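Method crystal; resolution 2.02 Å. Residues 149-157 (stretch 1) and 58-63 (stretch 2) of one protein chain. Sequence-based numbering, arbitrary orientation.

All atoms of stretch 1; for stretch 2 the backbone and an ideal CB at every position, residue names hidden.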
# COMPACT_ATOMS: atom_id res chain seq x y z
N ARG A 149 2.59 -14.16 -6.52
CA ARG A 149 3.32 -15.38 -6.22
C ARG A 149 3.35 -15.67 -4.72
O ARG A 149 3.19 -16.82 -4.30
CB ARG A 149 4.75 -15.28 -6.75
CG ARG A 149 5.43 -16.61 -6.99
CD ARG A 149 6.94 -16.46 -7.07
NE ARG A 149 7.49 -15.92 -5.83
CZ ARG A 149 7.74 -16.65 -4.75
NH1 ARG A 149 7.48 -17.95 -4.76
NH2 ARG A 149 8.24 -16.08 -3.66
N VAL A 150 3.57 -14.64 -3.90
CA VAL A 150 3.57 -14.83 -2.46
C VAL A 150 2.20 -15.32 -1.99
O VAL A 150 2.09 -16.23 -1.17
CB VAL A 150 3.99 -13.53 -1.75
CG1 VAL A 150 3.76 -13.62 -0.23
CG2 VAL A 150 5.45 -13.21 -2.07
N ALA A 151 1.13 -14.74 -2.55
CA ALA A 151 -0.22 -15.12 -2.16
C ALA A 151 -0.47 -16.61 -2.38
O ALA A 151 -0.96 -17.30 -1.47
CB ALA A 151 -1.24 -14.28 -2.94
N ARG A 152 -0.16 -17.13 -3.57
CA ARG A 152 -0.37 -18.55 -3.84
C ARG A 152 0.53 -19.42 -2.98
O ARG A 152 0.09 -20.40 -2.38
CB ARG A 152 -0.12 -18.89 -5.32
CG ARG A 152 -0.34 -17.78 -6.32
CD ARG A 152 -0.40 -18.34 -7.74
NE ARG A 152 0.89 -18.88 -8.18
CZ ARG A 152 1.83 -18.17 -8.79
NH1 ARG A 152 1.64 -16.88 -9.04
NH2 ARG A 152 2.98 -18.74 -9.15
N GLU A 153 1.82 -19.07 -2.92
CA GLU A 153 2.79 -19.92 -2.23
C GLU A 153 2.51 -19.97 -0.73
O GLU A 153 2.75 -20.99 -0.07
CB GLU A 153 4.20 -19.42 -2.53
CG GLU A 153 5.23 -19.64 -1.45
CD GLU A 153 6.50 -18.83 -1.68
OE1 GLU A 153 7.15 -19.04 -2.73
OE2 GLU A 153 6.85 -17.99 -0.83
N LYS A 154 1.98 -18.88 -0.17
CA LYS A 154 1.58 -18.84 1.23
C LYS A 154 0.13 -19.29 1.44
O LYS A 154 -0.36 -19.23 2.57
CB LYS A 154 1.78 -17.44 1.80
CG LYS A 154 3.22 -16.96 1.76
CD LYS A 154 3.97 -17.39 3.00
CE LYS A 154 5.42 -16.90 2.98
NZ LYS A 154 6.12 -17.26 4.24
N GLN A 155 -0.56 -19.72 0.38
CA GLN A 155 -1.88 -20.34 0.47
C GLN A 155 -2.96 -19.35 0.90
O GLN A 155 -3.90 -19.71 1.61
CB GLN A 155 -1.87 -21.55 1.41
CG GLN A 155 -0.86 -22.63 1.04
CD GLN A 155 -1.04 -23.90 1.87
OE1 GLN A 155 -2.09 -24.12 2.47
NE2 GLN A 155 -0.01 -24.74 1.90
N PHE A 156 -2.85 -18.10 0.46
CA PHE A 156 -3.93 -17.15 0.68
C PHE A 156 -5.01 -17.34 -0.39
O PHE A 156 -4.77 -17.90 -1.46
CB PHE A 156 -3.41 -15.72 0.67
CG PHE A 156 -2.76 -15.31 1.96
CD1 PHE A 156 -1.45 -15.69 2.24
CD2 PHE A 156 -3.44 -14.54 2.89
CE1 PHE A 156 -0.84 -15.31 3.43
CE2 PHE A 156 -2.84 -14.16 4.08
CZ PHE A 156 -1.53 -14.55 4.35
N ALA A 157 -6.22 -16.87 -0.08
CA ALA A 157 -7.32 -16.97 -1.03
C ALA A 157 -7.30 -15.83 -2.04
O ALA A 157 -7.71 -16.03 -3.20
CB ALA A 157 -8.66 -17.00 -0.30
N UNK A 58 6.31 -11.56 10.14
CA UNK A 58 5.20 -12.20 9.43
C UNK A 58 5.63 -12.81 8.10
O UNK A 58 4.94 -13.70 7.60
CB UNK A 58 4.08 -11.18 9.19
N UNK A 59 6.74 -12.34 7.52
CA UNK A 59 7.34 -12.94 6.33
C UNK A 59 6.40 -12.92 5.12
O UNK A 59 6.30 -13.89 4.36
CB UNK A 59 7.76 -14.38 6.63
N UNK A 60 5.70 -11.80 4.93
CA UNK A 60 4.83 -11.63 3.77
C UNK A 60 5.27 -10.47 2.88
O UNK A 60 4.68 -10.28 1.81
CB UNK A 60 3.39 -11.41 4.23
N UNK A 61 6.28 -9.71 3.29
CA UNK A 61 6.74 -8.54 2.56
C UNK A 61 8.09 -8.83 1.92
O UNK A 61 8.77 -9.80 2.27
CB UNK A 61 6.83 -7.32 3.48
N UNK A 62 8.48 -7.97 0.98
CA UNK A 62 9.74 -8.18 0.28
C UNK A 62 10.27 -6.85 -0.24
O UNK A 62 9.55 -5.85 -0.29
CB UNK A 62 9.56 -9.18 -0.87
N UNK A 63 11.55 -6.85 -0.60
CA UNK A 63 12.18 -5.75 -1.30
C UNK A 63 12.58 -6.23 -2.69
O UNK A 63 12.72 -7.43 -2.95
CB UNK A 63 13.39 -5.22 -0.53

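Stretch 1 is the last turn of a helix, closed by a Schellman motif at Gln155, followed by a short loop. To stretch 2 it offers the methyl groups of Val150, the ring of Phe156, and the long side chain of Lys154, which ends in a positive charge. Two other charges are already paired: Arg149 NH1 lies 2.3 Å from Glu153 OE1, a very short hydrogen bond within a salt bridge.

Position 58 has its CA-to-CB bond sideways to stretch 1, and no atom of that stretch lies within 5.5 Å of the ideal CB. The contact sets no demand here, so many side chains would suit, polar or charged ones included. The deposited residue is Arg58. The end of its side chain leads away, and it makes no contact with stretch 1.

Position 59 has positive phi (61/42). Glycine, asparagine and aspartate are the residues that most readily accept such angles. The ideal CB lies 4.1 Å from Lys154 NZ, although the CA-to-CB bond points sideways. A short acidic side chain could meet this charge, and an amide could offer it an oxygen; glycine would leave only the backbone. The deposited residue is Asp59. Its chi1 is t, and its end comes nearer to stretch 1. Lys154 NZ donates to Asp59 OD2 at 3.0 Å, a hydrogen bond that is part of a salt bridge. A second, weak hydrogen bond runs from Lys154 NZ to Asp59 O at 3.4 Å.

Position 60 is where the backbones come closest: its CA is 7.1 Å from the CA of Val150. The CA-to-CB bond is sideways, and the ideal CB lies 5.0 Å from Val150 CG1. The gap to the Phe156 ring and the aliphatic part of Lys154 is wide enough to take a medium-sized apolar chain. Leucine, isoleucine or methionine would suit. The deposited residue is Leu60, with chi1 m and chi2 t. Leu60 CD2 reaches 3.8 Å from Phe156 CE1, approaching the ring obliquely, and 4.1 Å from Lys154 CD. Its carbonyl also borders the helix, with Leu60 O 4.0 Å from Val150 CG1.

Position 61 points its CB away, with nothing of stretch 1 within 5.5 Å. The contact does not restrict it. The deposited residue is Ser61, whose OG is hydrogen-bonded elsewhere in the structure.

Position 62 begins the strand and points its CB toward stretch 1, yet no atom there lies within 5.5 Å of the ideal CB. A long apolar or aromatic side chain could cross the gap to Val150; a small one would fall short. The deposited residue is Phe62, chi1 p. Phe62 CD2 lies 4.3 Å from Val150 CG2, a loose apolar contact at an oblique angle to the ring.

Position 63 is out of reach, so stretch 1 gives no preference. The extended backbone suits beta-branched residues, among others. The deposited residue is Val63.

Stretch 2 (58-63) RDLSFV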
# COMPACT_ATOMS: atom_id res chain seq x y z
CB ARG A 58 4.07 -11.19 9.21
CG ARG A 58 3.46 -10.68 10.49
CD ARG A 58 2.77 -11.79 11.26
NE ARG A 58 2.08 -11.27 12.42
CZ ARG A 58 1.80 -11.97 13.52
NH1 ARG A 58 2.17 -13.24 13.60
NH2 ARG A 58 1.16 -11.40 14.53
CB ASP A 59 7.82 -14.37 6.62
CG ASP A 59 8.82 -14.88 5.59
OD1 ASP A 59 9.70 -14.09 5.17
OD2 ASP A 59 8.74 -16.06 5.20
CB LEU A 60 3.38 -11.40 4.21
CG LEU A 60 2.72 -12.50 5.05
CD1 LEU A 60 1.37 -12.04 5.55
CD2 LEU A 60 2.59 -13.79 4.25
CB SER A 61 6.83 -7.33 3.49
OG SER A 61 5.63 -7.17 4.23
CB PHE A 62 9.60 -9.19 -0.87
CG PHE A 62 8.59 -8.81 -1.93
CD1 PHE A 62 8.94 -7.96 -2.97
CD2 PHE A 62 7.31 -9.33 -1.90
CE1 PHE A 62 8.03 -7.62 -3.95
CE2 PHE A 62 6.39 -9.00 -2.88
CZ PHE A 62 6.75 -8.14 -3.91
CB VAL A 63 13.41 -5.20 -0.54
CG1 VAL A 63 12.99 -4.52 0.75
CG2 VAL A 63 14.40 -6.32 -0.25
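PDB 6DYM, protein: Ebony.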